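Local coordinates for protein aminopeptidase N (Francisella tularensis subsp. tularensis, PDB 5DLL) that is a zinc-dependent aminopeptidase of the M1 family that releases N-terminal residues from peptides and probably helps degrade intracellular peptides, at residues K531-L536 against E552-H557. Numbering follows the deposited sequence.
Sequences KPVASL and EKDLLH
Val533 on the strand 533-535 comes closest to Asp554 in the first turn of the helix 552-561, their CA atoms 6.2 Å apart, and the valine side chain bridges the gap alone from its side. It is a compact example of how one branched residue on an outer strand can meet a helix lying over the sheet. The two methyls divide the work. CG2 runs alongside Asp554, 3.6 Å from its carbonyl O and 4.0 Å from its CB, so the aspartate offers backbone and the aliphatic base of its side chain. CG1 lies between the valine's own N and carbonyl carbon (chi1 48°) and points to the next turn of the helix, where it reaches His557. There it sits 3.4 Å from CD2 and 3.9 Å from CG, approaching the imidazole at a slant. The histidine CG is anti to its backbone N (chi1 -164°), which carries the ring out beside the valine. Its NE2 is hydrogen-bonded to the carbonyl O of Asn503, just beyond the strand 495-502, and that bond helps fix the ring's rotation. Ile502 touches both Val533 and His557 and is paired with Val533 through backbone hydrogen bonds, 533-535 being an outer strand of a three-stranded antiparallel sheet, next to 495-502. The contact thus joins the Ig-like domain to the first helix of the C-terminal helical domain, well away from the zinc site. Across the two segments the interaction is purely van der Waals: two methyls against a carbonyl oxygen, a methylene and atoms CG and CD2 of the imidazole. With 141 Å² buried in all, the chemistry implies a small, largely apolar junction with polar ties beside it, His557 to Asn503 being one and Ser535 to Asp562 and Asn567 another.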
loop_
_atom_site.group_PDB
_atom_site.type_symbol
_atom_site.label_atom_id
_atom_site.label_comp_id
_atom_site.label_asym_id
_atom_site.label_seq_id
_atom_site.Cartn_x
_atom_site.Cartn_y
_atom_site.Cartn_z
ATOM N N LYS A 531 -23.482 20.886 -29.256
ATOM C CA LYS A 531 -22.077 20.452 -29.263
ATOM C C LYS A 531 -21.555 20.313 -27.829
ATOM O O LYS A 531 -21.271 21.319 -27.175
ATOM C CB LYS A 531 -21.202 21.447 -30.040
ATOM C CG LYS A 531 -19.701 21.185 -29.944
ATOM C CD LYS A 531 -18.908 22.124 -30.840
ATOM C CE LYS A 531 -18.805 21.604 -32.265
ATOM N NZ LYS A 531 -17.787 20.523 -32.397
ATOM N N PRO A 532 -21.417 19.066 -27.341
ATOM C CA PRO A 532 -21.115 18.876 -25.937
ATOM C C PRO A 532 -19.619 18.780 -25.667
ATOM O O PRO A 532 -18.821 18.629 -26.595
ATOM C CB PRO A 532 -21.776 17.531 -25.645
ATOM C CG PRO A 532 -21.623 16.768 -26.924
ATOM C CD PRO A 532 -21.460 17.770 -28.043
ATOM N N VAL A 533 -19.263 18.876 -24.390
ATOM C CA VAL A 533 -17.919 18.549 -23.920
ATOM C C VAL A 533 -18.001 17.188 -23.224
ATOM O O VAL A 533 -18.957 16.911 -22.491
ATOM C CB VAL A 533 -17.324 19.646 -22.994
ATOM C CG1 VAL A 533 -18.304 20.066 -21.904
ATOM C CG2 VAL A 533 -15.996 19.190 -22.392
ATOM N N ALA A 534 -17.010 16.337 -23.475
ATOM C CA ALA A 534 -17.051 14.949 -23.014
ATOM C C ALA A 534 -16.383 14.777 -21.650
ATOM O O ALA A 534 -15.307 15.324 -21.402
ATOM C CB ALA A 534 -16.399 14.038 -24.043
ATOM N N SER A 535 -17.047 14.030 -20.770
ATOM C CA SER A 535 -16.476 13.600 -19.495
ATOM C C SER A 535 -15.979 12.171 -19.688
ATOM O O SER A 535 -16.785 11.256 -19.845
ATOM C CB SER A 535 -17.534 13.655 -18.394
ATOM O OG SER A 535 -17.019 13.178 -17.168
ATOM N N LEU A 536 -14.660 11.987 -19.687
ATOM C CA LEU A 536 -14.050 10.722 -20.110
ATOM C C LEU A 536 -13.151 10.094 -19.047
ATOM O O LEU A 536 -12.476 10.798 -18.291
ATOM C CB LEU A 536 -13.249 10.941 -21.394
ATOM C CG LEU A 536 -14.087 11.064 -22.669
ATOM C CD1 LEU A 536 -13.249 11.612 -23.815
ATOM C CD2 LEU A 536 -14.703 9.724 -23.040
ATOM N N GLU A 552 -9.435 25.660 -22.192
ATOM C CA GLU A 552 -9.646 25.907 -20.764
ATOM C C GLU A 552 -11.130 26.003 -20.415
ATOM O O GLU A 552 -11.529 25.580 -19.331
ATOM C CB GLU A 552 -8.916 27.180 -20.306
ATOM C CG GLU A 552 -9.205 27.589 -18.860
ATOM C CD GLU A 552 -8.286 28.686 -18.334
ATOM O OE1 GLU A 552 -7.060 28.616 -18.576
ATOM O OE2 GLU A 552 -8.786 29.611 -17.656
ATOM N N LYS A 553 -11.940 26.554 -21.322
ATOM C CA LYS A 553 -13.381 26.681 -21.081
ATOM C C LYS A 553 -14.084 25.321 -21.086
ATOM O O LYS A 553 -15.039 25.116 -20.338
ATOM C CB LYS A 553 -14.041 27.609 -22.104
ATOM C CG LYS A 553 -15.396 28.136 -21.647
ATOM C CD LYS A 553 -16.215 28.709 -22.793
ATOM C CE LYS A 553 -17.595 29.135 -22.315
ATOM N NZ LYS A 553 -18.513 29.476 -23.435
ATOM N N ASP A 554 -13.614 24.404 -21.934
ATOM C CA ASP A 554 -14.112 23.022 -21.941
ATOM C C ASP A 554 -13.818 22.315 -20.621
ATOM O O ASP A 554 -14.673 21.609 -20.090
ATOM C CB ASP A 554 -13.506 22.217 -23.099
ATOM C CG ASP A 554 -14.190 22.486 -24.426
ATOM O OD1 ASP A 554 -14.825 23.551 -24.570
ATOM O OD2 ASP A 554 -14.091 21.629 -25.327
ATOM N N LEU A 555 -12.606 22.500 -20.103
ATOM C CA LEU A 555 -12.233 21.957 -18.794
ATOM C C LEU A 555 -12.994 22.670 -17.671
ATOM O O LEU A 555 -13.397 22.044 -16.693
ATOM C CB LEU A 555 -10.718 22.070 -18.564
ATOM C CG LEU A 555 -9.810 21.252 -19.493
ATOM C CD1 LEU A 555 -8.354 21.657 -19.326
ATOM C CD2 LEU A 555 -9.978 19.760 -19.248
ATOM N N LEU A 556 -13.198 23.975 -17.830
ATOM C CA LEU A 556 -13.933 24.778 -16.848
ATOM C C LEU A 556 -15.413 24.377 -16.796
ATOM O O LEU A 556 -16.048 24.468 -15.745
ATOM C CB LEU A 556 -13.798 26.275 -17.168
ATOM C CG LEU A 556 -13.347 27.206 -16.041
ATOM C CD1 LEU A 556 -12.038 26.744 -15.417
ATOM C CD2 LEU A 556 -13.218 28.624 -16.583
ATOM N N HIS A 557 -15.950 23.937 -17.935
ATOM C CA HIS A 557 -17.318 23.411 -18.006
ATOM C C HIS A 557 -17.434 22.058 -17.285
ATOM O O HIS A 557 -18.426 21.797 -16.601
ATOM C CB HIS A 557 -17.762 23.272 -19.471
ATOM C CG HIS A 557 -19.244 23.114 -19.649
ATOM N ND1 HIS A 557 -20.099 24.191 -19.761
ATOM C CD2 HIS A 557 -20.020 22.008 -19.742
ATOM C CE1 HIS A 557 -21.337 23.754 -19.911
ATOM N NE2 HIS A 557 -21.316 22.434 -19.901
#